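Local coordinates for xylose isomerase domain protein (Alicyclobacillus acidocaldarius subsp. acidocaldarius, PDB 3U0H), which probably acts as a sugar isomerase or a related enzyme of the xylose isomerase-like TIM-barrel family, its substrate not being established, at residues L63-L68 and S100-L105; V138-V143 and P172-L177; A176-Y181 and E199-V204; V204-T209 and P233-L238. One frame throughout, in Å; residues are numbered along the deposited sequence.

Contact 1 of 4, residues L63-L68 and S100-L105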
loop_
_atom_site.group_PDB
_atom_site.type_symbol
_atom_site.label_atom_id
_atom_site.label_comp_id
_atom_site.label_asym_id
_atom_site.label_seq_id
_atom_site.Cartn_x
_atom_site.Cartn_y
_atom_site.Cartn_z
ATOM N N LEU A 63 -22.723 -20.317 -8.505
ATOM C CA LEU A 63 -23.153 -19.041 -7.888
ATOM C C LEU A 63 -22.486 -17.943 -8.663
ATOM O O LEU A 63 -21.293 -17.907 -8.738
ATOM C CB LEU A 63 -22.795 -18.932 -6.391
ATOM C CG LEU A 63 -23.138 -17.626 -5.632
ATOM C CD1 LEU A 63 -24.660 -17.542 -5.463
ATOM C CD2 LEU A 63 -22.445 -17.471 -4.272
ATOM N N ALA A 64 -23.271 -17.032 -9.211
ATOM C CA ALA A 64 -22.773 -15.981 -10.085
ATOM C C ALA A 64 -22.001 -14.840 -9.357
ATOM O O ALA A 64 -21.121 -14.212 -9.940
ATOM C CB ALA A 64 -23.974 -15.378 -10.837
ATOM N N ASN A 65 -22.415 -14.497 -8.135
ATOM C CA ASN A 65 -21.991 -13.235 -7.506
ATOM C C ASN A 65 -22.357 -13.203 -6.025
ATOM O O ASN A 65 -23.248 -13.935 -5.559
ATOM C CB ASN A 65 -22.717 -12.097 -8.222
ATOM C CG ASN A 65 -22.364 -10.701 -7.718
ATOM O OD1 ASN A 65 -21.180 -10.297 -7.642
ATOM N ND2 ASN A 65 -23.416 -9.933 -7.408
ATOM N N LEU A 66 -21.659 -12.347 -5.273
ATOM C CA LEU A 66 -22.042 -12.059 -3.948
ATOM C C LEU A 66 -22.376 -10.600 -3.817
ATOM O O LEU A 66 -21.452 -9.738 -3.744
ATOM C CB LEU A 66 -20.884 -12.396 -2.998
ATOM C CG LEU A 66 -20.959 -11.910 -1.538
ATOM C CD1 LEU A 66 -22.273 -12.430 -0.883
ATOM C CD2 LEU A 66 -19.717 -12.309 -0.688
ATOM N N GLY A 67 -23.671 -10.330 -3.609
ATOM C CA GLY A 67 -24.151 -9.011 -3.149
ATOM C C GLY A 67 -23.530 -8.651 -1.814
ATOM O O GLY A 67 -23.750 -9.339 -0.821
ATOM N N LEU A 68 -22.751 -7.577 -1.759
ATOM C CA LEU A 68 -21.973 -7.234 -0.531
ATOM C C LEU A 68 -22.758 -7.401 0.756
ATOM O O LEU A 68 -23.704 -6.685 0.974
ATOM C CB LEU A 68 -21.541 -5.786 -0.599
ATOM C CG LEU A 68 -20.657 -5.228 0.509
ATOM C CD1 LEU A 68 -19.377 -6.091 0.661
ATOM C CD2 LEU A 68 -20.341 -3.771 0.097
ATOM N N SER A 100 -16.872 -12.202 -7.602
ATOM C CA SER A 100 -17.212 -10.782 -7.588
ATOM C C SER A 100 -18.078 -10.521 -6.369
ATOM O O SER A 100 -18.899 -11.342 -5.977
ATOM C CB SER A 100 -18.049 -10.455 -8.814
ATOM O OG SER A 100 -19.068 -11.464 -9.062
ATOM N N VAL A 101 -17.932 -9.335 -5.824
ATOM C CA VAL A 101 -18.768 -8.840 -4.775
ATOM C C VAL A 101 -19.249 -7.490 -5.280
ATOM O O VAL A 101 -18.433 -6.709 -5.786
ATOM C CB VAL A 101 -17.967 -8.681 -3.474
ATOM C CG1 VAL A 101 -18.822 -8.085 -2.410
ATOM C CG2 VAL A 101 -17.398 -10.023 -3.058
ATOM N N THR A 102 -20.540 -7.181 -5.146
ATOM C CA THR A 102 -21.107 -5.951 -5.790
ATOM C C THR A 102 -21.934 -5.118 -4.838
ATOM O O THR A 102 -22.403 -5.589 -3.807
ATOM C CB THR A 102 -21.961 -6.295 -7.032
ATOM O OG1 THR A 102 -23.042 -7.159 -6.634
ATOM C CG2 THR A 102 -21.094 -7.019 -8.139
ATOM N N ALA A 103 -22.103 -3.860 -5.185
ATOM C CA ALA A 103 -22.979 -2.958 -4.450
ATOM C C ALA A 103 -23.366 -1.819 -5.379
ATOM O O ALA A 103 -22.745 -1.604 -6.424
ATOM C CB ALA A 103 -22.252 -2.439 -3.225
ATOM N N PHE A 104 -24.458 -1.128 -5.062
ATOM C CA PHE A 104 -24.911 -0.043 -5.927
ATOM C C PHE A 104 -24.616 1.249 -5.199
ATOM O O PHE A 104 -24.329 1.218 -4.015
ATOM C CB PHE A 104 -26.358 -0.183 -6.370
ATOM C CG PHE A 104 -27.383 0.112 -5.291
ATOM C CD1 PHE A 104 -27.860 1.405 -5.107
ATOM C CD2 PHE A 104 -27.862 -0.909 -4.464
ATOM C CE1 PHE A 104 -28.806 1.674 -4.143
ATOM C CE2 PHE A 104 -28.795 -0.651 -3.466
ATOM C CZ PHE A 104 -29.282 0.640 -3.311
ATOM N N LEU A 105 -24.549 2.339 -5.956
ATOM C CA LEU A 105 -24.297 3.655 -5.415
ATOM C C LEU A 105 -25.522 4.499 -5.660
ATOM O O LEU A 105 -26.158 4.411 -6.720
ATOM C CB LEU A 105 -23.093 4.282 -6.097
ATOM C CG LEU A 105 -21.765 3.535 -6.026
ATOM C CD1 LEU A 105 -20.671 4.320 -6.769
ATOM C CD2 LEU A 105 -21.425 3.238 -4.571
#

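Contact 2 of 4, residues V138-V143 and P172-L177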
loop_
_atom_site.group_PDB
_atom_site.type_symbol
_atom_site.label_atom_id
_atom_site.label_comp_id
_atom_site.label_asym_id
_atom_site.label_seq_id
_atom_site.Cartn_x
_atom_site.Cartn_y
_atom_site.Cartn_z
ATOM N N VAL A 138 -14.564 -6.103 -6.701
ATOM C CA VAL A 138 -15.716 -5.341 -6.333
ATOM C C VAL A 138 -16.258 -4.641 -7.580
ATOM O O VAL A 138 -15.567 -3.927 -8.282
ATOM C CB VAL A 138 -15.353 -4.299 -5.233
ATOM C CG1 VAL A 138 -16.568 -3.406 -4.838
ATOM C CG2 VAL A 138 -14.795 -5.019 -4.023
ATOM N N GLY A 139 -17.501 -4.884 -7.888
ATOM C CA GLY A 139 -18.152 -4.125 -8.934
ATOM C C GLY A 139 -19.222 -3.240 -8.322
ATOM O O GLY A 139 -20.042 -3.671 -7.503
ATOM N N LEU A 140 -19.171 -1.981 -8.691
ATOM C CA LEU A 140 -20.035 -0.968 -8.133
ATOM C C LEU A 140 -21.030 -0.671 -9.231
ATOM O O LEU A 140 -20.649 -0.335 -10.344
ATOM C CB LEU A 140 -19.207 0.284 -7.789
ATOM C CG LEU A 140 -18.211 0.108 -6.687
ATOM C CD1 LEU A 140 -17.413 1.365 -6.328
ATOM C CD2 LEU A 140 -18.872 -0.445 -5.419
ATOM N N GLU A 141 -22.296 -0.836 -8.926
ATOM C CA GLU A 141 -23.348 -0.470 -9.835
ATOM C C GLU A 141 -23.696 1.022 -9.865
ATOM O O GLU A 141 -24.310 1.524 -8.932
ATOM C CB GLU A 141 -24.598 -1.291 -9.504
ATOM C CG GLU A 141 -25.730 -1.086 -10.502
ATOM C CD GLU A 141 -26.950 -1.954 -10.177
ATOM O OE1 GLU A 141 -26.970 -2.690 -9.162
ATOM O OE2 GLU A 141 -27.897 -1.916 -10.973
ATOM N N TYR A 142 -23.338 1.731 -10.946
ATOM C CA TYR A 142 -23.841 3.113 -11.163
ATOM C C TYR A 142 -25.317 3.031 -11.556
ATOM O O TYR A 142 -25.696 2.183 -12.335
ATOM C CB TYR A 142 -23.035 3.891 -12.208
ATOM C CG TYR A 142 -22.991 3.313 -13.621
ATOM C CD1 TYR A 142 -22.113 2.276 -13.972
ATOM C CD2 TYR A 142 -23.769 3.857 -14.626
ATOM C CE1 TYR A 142 -22.091 1.772 -15.276
ATOM C CE2 TYR A 142 -23.745 3.367 -15.900
ATOM C CZ TYR A 142 -22.903 2.352 -16.242
ATOM O OH TYR A 142 -22.953 1.909 -17.542
ATOM N N VAL A 143 -26.126 3.913 -10.996
ATOM C CA VAL A 143 -27.572 3.878 -11.150
ATOM C C VAL A 143 -28.005 5.108 -11.969
ATOM O O VAL A 143 -27.712 6.262 -11.612
ATOM C CB VAL A 143 -28.188 3.818 -9.746
ATOM C CG1 VAL A 143 -29.707 4.077 -9.710
ATOM C CG2 VAL A 143 -27.755 2.493 -9.092
ATOM N N PRO A 172 -7.115 -1.440 -6.385
ATOM C CA PRO A 172 -6.893 -1.918 -7.765
ATOM C C PRO A 172 -7.964 -2.922 -8.278
ATOM O O PRO A 172 -8.159 -3.060 -9.477
ATOM C CB PRO A 172 -5.524 -2.575 -7.665
ATOM C CG PRO A 172 -5.384 -3.044 -6.206
ATOM C CD PRO A 172 -6.314 -2.183 -5.380
ATOM N N ASN A 173 -8.726 -3.535 -7.383
ATOM C CA ASN A 173 -9.711 -4.528 -7.767
ATOM C C ASN A 173 -11.139 -4.022 -7.781
ATOM O O ASN A 173 -12.065 -4.847 -7.531
ATOM C CB ASN A 173 -9.654 -5.796 -6.845
ATOM C CG ASN A 173 -9.900 -5.480 -5.384
ATOM O OD1 ASN A 173 -9.528 -4.417 -4.923
ATOM N ND2 ASN A 173 -10.463 -6.412 -4.642
ATOM N N VAL A 174 -11.351 -2.736 -8.099
ATOM C CA VAL A 174 -12.711 -2.155 -8.111
ATOM C C VAL A 174 -13.106 -1.747 -9.500
ATOM O O VAL A 174 -12.369 -1.034 -10.166
ATOM C CB VAL A 174 -12.891 -0.973 -7.122
ATOM C CG1 VAL A 174 -14.310 -0.392 -7.138
ATOM C CG2 VAL A 174 -12.597 -1.481 -5.714
ATOM N N GLY A 175 -14.282 -2.239 -9.934
ATOM C CA GLY A 175 -14.790 -1.949 -11.264
ATOM C C GLY A 175 -16.276 -1.660 -11.275
ATOM O O GLY A 175 -16.800 -1.065 -10.354
ATOM N N ALA A 176 -16.938 -2.127 -12.308
ATOM C CA ALA A 176 -18.304 -1.807 -12.513
ATOM C C ALA A 176 -19.206 -3.053 -12.566
ATOM O O ALA A 176 -18.858 -4.106 -13.109
ATOM C CB ALA A 176 -18.439 -0.943 -13.810
ATOM N N LEU A 177 -20.398 -2.915 -12.019
ATOM C CA LEU A 177 -21.518 -3.820 -12.356
ATOM C C LEU A 177 -22.244 -2.982 -13.388
ATOM O O LEU A 177 -22.700 -1.910 -13.060
ATOM C CB LEU A 177 -22.418 -4.083 -11.113
ATOM C CG LEU A 177 -23.463 -5.233 -11.138
ATOM C CD1 LEU A 177 -24.185 -5.310 -9.775
ATOM C CD2 LEU A 177 -24.519 -4.993 -12.227
HETATM O O HOH W 1 -25.124 -0.251 -13.883
#

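Contact 3 of 4, residues A176-Y181 and E199-V204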
loop_
_atom_site.group_PDB
_atom_site.type_symbol
_atom_site.label_atom_id
_atom_site.label_comp_id
_atom_site.label_asym_id
_atom_site.label_seq_id
_atom_site.Cartn_x
_atom_site.Cartn_y
_atom_site.Cartn_z
ATOM N N ALA A 176 -16.938 -2.127 -12.308
ATOM C CA ALA A 176 -18.304 -1.807 -12.513
ATOM C C ALA A 176 -19.206 -3.053 -12.566
ATOM O O ALA A 176 -18.858 -4.106 -13.109
ATOM C CB ALA A 176 -18.439 -0.943 -13.810
ATOM N N LEU A 177 -20.398 -2.915 -12.019
ATOM C CA LEU A 177 -21.518 -3.820 -12.356
ATOM C C LEU A 177 -22.244 -2.982 -13.388
ATOM O O LEU A 177 -22.700 -1.910 -13.060
ATOM C CB LEU A 177 -22.418 -4.083 -11.113
ATOM C CG LEU A 177 -23.463 -5.233 -11.138
ATOM C CD1 LEU A 177 -24.185 -5.310 -9.775
ATOM C CD2 LEU A 177 -24.519 -4.993 -12.227
ATOM N N VAL A 178 -22.353 -3.468 -14.612
ATOM C CA VAL A 178 -22.967 -2.749 -15.658
ATOM C C VAL A 178 -24.363 -3.299 -15.921
ATOM O O VAL A 178 -24.525 -4.423 -16.395
ATOM C CB VAL A 178 -22.145 -2.883 -16.971
ATOM C CG1 VAL A 178 -22.836 -2.068 -18.070
ATOM C CG2 VAL A 178 -20.707 -2.432 -16.769
ATOM N N ASP A 179 -25.380 -2.475 -15.696
ATOM C CA ASP A 179 -26.795 -2.876 -15.897
ATOM C C ASP A 179 -27.342 -2.175 -17.149
ATOM O O ASP A 179 -27.139 -0.993 -17.256
ATOM C CB ASP A 179 -27.555 -2.415 -14.668
ATOM C CG ASP A 179 -29.007 -2.887 -14.645
ATOM O OD1 ASP A 179 -29.701 -2.787 -15.700
ATOM O OD2 ASP A 179 -29.444 -3.328 -13.523
ATOM N N SER A 180 -28.058 -2.842 -18.065
ATOM C CA SER A 180 -28.489 -2.145 -19.275
ATOM C C SER A 180 -29.378 -1.009 -18.924
ATOM O O SER A 180 -29.485 -0.039 -19.663
ATOM C CB SER A 180 -29.275 -3.073 -20.220
ATOM O OG SER A 180 -30.038 -3.947 -19.415
ATOM N N TYR A 181 -30.075 -1.146 -17.812
ATOM C CA TYR A 181 -31.119 -0.204 -17.461
ATOM C C TYR A 181 -30.447 1.143 -17.186
ATOM O O TYR A 181 -30.997 2.207 -17.477
ATOM C CB TYR A 181 -31.905 -0.694 -16.237
ATOM C CG TYR A 181 -33.313 -0.219 -16.190
ATOM C CD1 TYR A 181 -34.322 -0.875 -16.889
ATOM C CD2 TYR A 181 -33.661 0.897 -15.459
ATOM C CE1 TYR A 181 -35.646 -0.424 -16.829
ATOM C CE2 TYR A 181 -34.958 1.372 -15.435
ATOM C CZ TYR A 181 -35.945 0.699 -16.118
ATOM O OH TYR A 181 -37.264 1.139 -16.070
ATOM N N GLU A 199 -11.179 -6.355 -16.969
ATOM C CA GLU A 199 -11.238 -6.675 -15.578
ATOM C C GLU A 199 -12.147 -5.669 -14.865
ATOM O O GLU A 199 -12.577 -5.929 -13.732
ATOM C CB GLU A 199 -9.851 -6.694 -14.935
ATOM C CG GLU A 199 -9.166 -5.325 -14.848
ATOM C CD GLU A 199 -8.329 -5.060 -16.076
ATOM O OE1 GLU A 199 -8.478 -5.870 -17.038
ATOM O OE2 GLU A 199 -7.502 -4.101 -16.049
ATOM N N LYS A 200 -12.485 -4.567 -15.535
ATOM C CA LYS A 200 -13.404 -3.579 -14.933
ATOM C C LYS A 200 -14.900 -3.872 -15.123
ATOM O O LYS A 200 -15.756 -3.320 -14.391
ATOM C CB LYS A 200 -13.073 -2.204 -15.416
ATOM C CG LYS A 200 -11.703 -1.769 -14.979
ATOM C CD LYS A 200 -11.662 -1.450 -13.503
ATOM C CE LYS A 200 -10.333 -0.737 -13.142
ATOM N NZ LYS A 200 -9.498 -1.655 -12.288
ATOM N N VAL A 201 -15.214 -4.804 -16.033
ATOM C CA VAL A 201 -16.566 -5.352 -16.129
ATOM C C VAL A 201 -16.656 -6.592 -15.200
ATOM O O VAL A 201 -16.199 -7.722 -15.556
ATOM C CB VAL A 201 -16.954 -5.710 -17.562
ATOM C CG1 VAL A 201 -18.448 -6.031 -17.615
ATOM C CG2 VAL A 201 -16.615 -4.590 -18.529
ATOM N N VAL A 202 -17.204 -6.358 -14.002
ATOM C CA VAL A 202 -17.208 -7.340 -12.930
ATOM C C VAL A 202 -18.441 -8.230 -13.068
ATOM O O VAL A 202 -18.344 -9.421 -12.863
ATOM C CB VAL A 202 -17.191 -6.634 -11.551
ATOM C CG1 VAL A 202 -17.242 -7.641 -10.392
ATOM C CG2 VAL A 202 -15.931 -5.736 -11.405
ATOM N N TYR A 203 -19.610 -7.639 -13.366
ATOM C CA TYR A 203 -20.836 -8.373 -13.428
ATOM C C TYR A 203 -21.826 -7.541 -14.238
ATOM O O TYR A 203 -21.671 -6.346 -14.382
ATOM C CB TYR A 203 -21.313 -8.698 -11.985
ATOM C CG TYR A 203 -22.550 -9.597 -11.805
ATOM C CD1 TYR A 203 -22.667 -10.803 -12.483
ATOM C CD2 TYR A 203 -23.573 -9.246 -10.912
ATOM C CE1 TYR A 203 -23.791 -11.598 -12.330
ATOM C CE2 TYR A 203 -24.697 -10.067 -10.709
ATOM C CZ TYR A 203 -24.797 -11.232 -11.428
ATOM O OH TYR A 203 -25.893 -12.062 -11.277
ATOM N N VAL A 204 -22.804 -8.204 -14.824
ATOM C CA VAL A 204 -23.629 -7.584 -15.824
ATOM C C VAL A 204 -25.088 -7.894 -15.563
ATOM O O VAL A 204 -25.444 -9.036 -15.224
ATOM C CB VAL A 204 -23.212 -8.075 -17.217
ATOM C CG1 VAL A 204 -24.169 -7.539 -18.277
ATOM C CG2 VAL A 204 -21.762 -7.651 -17.468
#

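Contact 4 of 4, residues V204-T209 and P233-L238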
loop_
_atom_site.group_PDB
_atom_site.type_symbol
_atom_site.label_atom_id
_atom_site.label_comp_id
_atom_site.label_asym_id
_atom_site.label_seq_id
_atom_site.Cartn_x
_atom_site.Cartn_y
_atom_site.Cartn_z
ATOM N N VAL A 204 -22.804 -8.204 -14.824
ATOM C CA VAL A 204 -23.629 -7.584 -15.824
ATOM C C VAL A 204 -25.088 -7.894 -15.563
ATOM O O VAL A 204 -25.444 -9.036 -15.224
ATOM C CB VAL A 204 -23.212 -8.075 -17.217
ATOM C CG1 VAL A 204 -24.169 -7.539 -18.277
ATOM C CG2 VAL A 204 -21.762 -7.651 -17.468
ATOM N N HIS A 205 -25.930 -6.864 -15.647
ATOM C CA HIS A 205 -27.371 -7.054 -15.628
ATOM C C HIS A 205 -27.940 -6.666 -16.963
ATOM O O HIS A 205 -27.527 -5.657 -17.561
ATOM C CB HIS A 205 -28.055 -6.163 -14.598
ATOM C CG HIS A 205 -27.804 -6.516 -13.150
ATOM N ND1 HIS A 205 -28.070 -5.642 -12.154
ATOM C CD2 HIS A 205 -27.316 -7.653 -12.548
ATOM C CE1 HIS A 205 -27.786 -6.210 -10.968
ATOM N NE2 HIS A 205 -27.304 -7.433 -11.213
ATOM N N ILE A 206 -28.962 -7.430 -17.380
ATOM C CA ILE A 206 -29.781 -7.137 -18.548
ATOM C C ILE A 206 -31.323 -7.044 -18.226
ATOM O O ILE A 206 -31.795 -7.626 -17.270
ATOM C CB ILE A 206 -29.417 -8.178 -19.643
ATOM C CG1 ILE A 206 -29.804 -7.663 -21.024
ATOM C CG2 ILE A 206 -29.971 -9.551 -19.306
ATOM C CD1 ILE A 206 -29.103 -8.343 -22.182
ATOM N N ASN A 207 -32.083 -6.291 -19.033
ATOM C CA ASN A 207 -33.517 -5.938 -18.780
ATOM C C ASN A 207 -33.908 -4.967 -19.886
ATOM O O ASN A 207 -33.108 -4.731 -20.812
ATOM C CB ASN A 207 -33.729 -5.289 -17.383
ATOM C CG ASN A 207 -32.630 -4.294 -17.076
ATOM O OD1 ASN A 207 -32.447 -3.339 -17.851
ATOM N ND2 ASN A 207 -31.806 -4.586 -16.062
ATOM N N ASP A 208 -35.120 -4.408 -19.802
ATOM C CA ASP A 208 -35.665 -3.537 -20.854
ATOM C C ASP A 208 -36.678 -2.513 -20.346
ATOM O O ASP A 208 -37.040 -2.530 -19.197
ATOM C CB ASP A 208 -36.310 -4.388 -21.975
ATOM C CG ASP A 208 -35.910 -3.931 -23.372
ATOM O OD1 ASP A 208 -35.686 -2.710 -23.551
ATOM O OD2 ASP A 208 -35.829 -4.801 -24.284
ATOM N N THR A 209 -37.108 -1.613 -21.224
ATOM C CA THR A 209 -38.119 -0.597 -20.929
ATOM C C THR A 209 -38.625 0.047 -22.197
ATOM O O THR A 209 -37.849 0.221 -23.138
ATOM C CB THR A 209 -37.533 0.561 -20.096
ATOM O OG1 THR A 209 -38.614 1.280 -19.530
ATOM C CG2 THR A 209 -36.672 1.525 -20.959
ATOM N N PRO A 233 -26.059 -3.981 -29.108
ATOM C CA PRO A 233 -24.900 -3.102 -28.852
ATOM C C PRO A 233 -24.438 -3.082 -27.413
ATOM O O PRO A 233 -23.245 -2.963 -27.167
ATOM C CB PRO A 233 -25.407 -1.710 -29.216
ATOM C CG PRO A 233 -26.502 -1.954 -30.224
ATOM C CD PRO A 233 -27.145 -3.271 -29.840
ATOM N N PHE A 234 -25.362 -3.190 -26.470
ATOM C CA PHE A 234 -24.990 -3.356 -25.049
ATOM C C PHE A 234 -24.096 -4.563 -24.804
ATOM O O PHE A 234 -23.010 -4.432 -24.256
ATOM C CB PHE A 234 -26.235 -3.507 -24.182
ATOM C CG PHE A 234 -25.947 -3.706 -22.725
ATOM C CD1 PHE A 234 -25.495 -2.667 -21.955
ATOM C CD2 PHE A 234 -26.206 -4.899 -22.123
ATOM C CE1 PHE A 234 -25.287 -2.817 -20.613
ATOM C CE2 PHE A 234 -26.017 -5.064 -20.789
ATOM C CZ PHE A 234 -25.523 -4.016 -20.030
ATOM N N LEU A 235 -24.561 -5.736 -25.221
ATOM C CA LEU A 235 -23.776 -6.930 -25.092
ATOM C C LEU A 235 -22.512 -6.872 -25.949
ATOM O O LEU A 235 -21.451 -7.290 -25.531
ATOM C CB LEU A 235 -24.599 -8.134 -25.478
ATOM C CG LEU A 235 -25.748 -8.324 -24.535
ATOM C CD1 LEU A 235 -26.681 -9.399 -25.126
ATOM C CD2 LEU A 235 -25.159 -8.676 -23.179
ATOM N N ARG A 236 -22.627 -6.376 -27.166
ATOM C CA ARG A 236 -21.509 -6.428 -28.046
ATOM C C ARG A 236 -20.393 -5.628 -27.363
ATOM O O ARG A 236 -19.267 -6.072 -27.302
ATOM C CB ARG A 236 -21.868 -5.858 -29.412
ATOM C CG ARG A 236 -20.738 -5.938 -30.462
ATOM C CD ARG A 236 -20.962 -4.943 -31.589
ATOM N NE ARG A 236 -22.199 -5.210 -32.252
ATOM C CZ ARG A 236 -23.119 -4.315 -32.649
ATOM N NH1 ARG A 236 -23.034 -2.997 -32.442
ATOM N NH2 ARG A 236 -24.173 -4.786 -33.280
ATOM N N GLY A 237 -20.732 -4.466 -26.823
ATOM C CA GLY A 237 -19.741 -3.603 -26.218
ATOM C C GLY A 237 -19.062 -4.332 -25.075
ATOM O O GLY A 237 -17.891 -4.245 -24.942
ATOM N N LEU A 238 -19.838 -5.048 -24.269
ATOM C CA LEU A 238 -19.310 -5.726 -23.125
ATOM C C LEU A 238 -18.399 -6.825 -23.650
ATOM O O LEU A 238 -17.242 -6.933 -23.182
ATOM C CB LEU A 238 -20.460 -6.275 -22.244
ATOM C CG LEU A 238 -21.161 -5.107 -21.541
ATOM C CD1 LEU A 238 -22.482 -5.489 -20.888
ATOM C CD2 LEU A 238 -20.158 -4.472 -20.573
#

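Contact 1 of 4, residues L63-L68 and S100-L105
Val101 loses the most surface, with Leu68, Thr102 and Asn65 close behind, where strand 100-104 runs beside the end of strand 62-67, the third and fourth strands of a TIM barrel. The valine turns to the face that looks at the surrounding helices and divides its branches between two leucines. CG1, held anti to the backbone N (chi1 176°), meets Leu68 CD1 at 3.7 Å, while CG2 lies beside Leu66 CD2, the two side chains pointing the same way. Leu68 spreads its fork over two residues, since its other methyl, CD2, reaches Ala103 CB at 4.1 Å. Thr102 faces the barrel interior with its OG1 close to the side-chain amide of Asn65, whose orientation is uncertain. Parallel pairing ties the backbones together: Leu66 N donates to Ser100 O (3.0 Å), Thr102 N to Leu66 O (3.1 Å) and Leu68 N to Thr102 O (2.9 Å). Outside the barrel, Leu66 packs on helix 86-95, and Leu68 and Val101 on helix 113-131; inside, Asn65 touches Tyr203. The chemistry is thus divided by face, apolar branches sealing the strands against helices and polar groups gathered inside, where a 1,2-ethanediol, probably from the crystallisation liquor, lies next to Asn65 and may mark a pocket.

Contact 2 of 4, residues V138-V143 and P172-L177
Leu177 and Glu141 cross at a slant on the inner face of the barrel, and their meeting is mostly one of hydrocarbon. Leu177 CB lies 3.9 Å from Glu141 CB, and CD1 of the leucine is 3.9 Å from Glu141 OE1. With CG anti to the backbone N (chi1 -174°), the extended chain of the glutamate puts the carboxylate near Asp179 and His205. On the helix-facing side Leu140 and Val174 also meet at a slant, CD1 against CG1 at 3.7 Å, and Val138 sets its CB against Val174 CG2. Helices 113-131 and 159-169 cover these residues. Gly139 and Gly175 pair between Val138/Val174 and Leu140/Ala176 along the strands, bringing no side chain to the inner face. Gly175 N reaches Val138 O at 2.7 Å in an almost straight bond, whereas Leu177 N approaches Leu140 O from well above the carbonyl plane, 73° out of it. Beyond the last bond a water donates to both Tyr142 O and Leu177 O and sits over the centre of one face of the Tyr142 ring, whose hydroxyl bonds to Glu188. The outer side is thus apolar, while the inner side holds the close carboxylates of Glu141 and Asp179, consistent with a pocket; a 1,2-ethanediol near Glu141 is probably a crystallisation additive.

Contact 3 of 4, residues A176-Y181 and E199-V204
Ala176 opens the pairing with Lys200 and Val202, using both its backbone polar groups. Its N donates to Lys200 O at 2.7 Å, and its O receives Val202 N at 2.9 Å, while its CB rests 3.6 Å from that same lysine carbonyl. Leu177 is paired with Tyr203 instead of the residue expected from Ala176 and Val201, a shift of one that marks a beta bulge, with Val202 as the extra residue. Past the bulge, with Tyr203 CG anti to the backbone N (chi1 -174°), Leu177 and Tyr203 lie side by side on the inner face, CG of the leucine 4.0 Å from CD2 of the ring. The tyrosine hydroxyl bonds Asp34 across the barrel interior, in the loop after the second strand. This is the sixth-to-seventh strand seam of the TIM barrel, whose short strand segments cross at 36°. Val178 turns outward, bringing CG2 to 4.3 Å from Val201 CG1, and its N donates to Tyr203 O at 3.0 Å. Asp179 then ends the strand as the N-cap of helix 180-185: its OD1 accepts from Tyr181 N at 2.7 Å and also bonds Asn207 ND2, while OD2 forms a salt bridge with Arg221 and a hydrogen bond with His205 ND1.

Contact 4 of 4, residues V204-T209 and P233-L238
Val204 meets Phe234 and Leu238 tip to tip, and this apolar group lies at one end of the contact between strand 201-206 and the helix that follows it. Its CG1 serves both partners, standing 3.7 Å from Leu238 CD1 and 4.0 Å from Phe234 CE2. The two helix residues also pack on each other, with Leu238 CD1 lying 3.5 Å above the phenylalanine ring, toward its rim. A second apolar pair forms two residues along the strand, where Ile206 and Leu235 cross at about a right angle and their CD1 atoms come to 4.0 Å. The isoleucine is extended, with CG1 anti to the backbone N (chi1 -159°), which carries CG1 outward toward the helix. One polar atom joins the apolar contacts: His205 O lies 3.6 Å from Phe234 CZ and accepts a hydrogen bond from Ser180 N. The imidazole of His205 leaves on the opposite, inner side, toward Asp179. No hydrogen bond links the two segments. The axes of strand 204-206 and helix 233-238 run nearly antiparallel, at 167° and 10.7 Å apart, as in the beta-alpha-beta crossover that builds a TIM barrel, from strand 201-206 through helix 231-241 to strand 246-249.

How the contacts relate
All four contacts belong to one eight-stranded parallel barrel and follow one another along the chain. Contacts 1, 2 and 3 are seams between neighbouring strands, whereas contact 4 fastens a strand to its outer helix. Contacts 1 and 2 meet through adjacent strands 100-104 and 137-141, their centres 9 Å apart. Contacts 2 and 3 share strand 174-179 (centres 7 Å apart), and contacts 3 and 4 share strand 201-206 (9 Å). Because the barrel closes, contacts 1 and 3 also touch across its interior, as where Ser100 packs on Val202; contacts 1 and 4, with centres 18 Å apart, do not touch. Polar residues from all four gather inside, consistent with a ligand pocket.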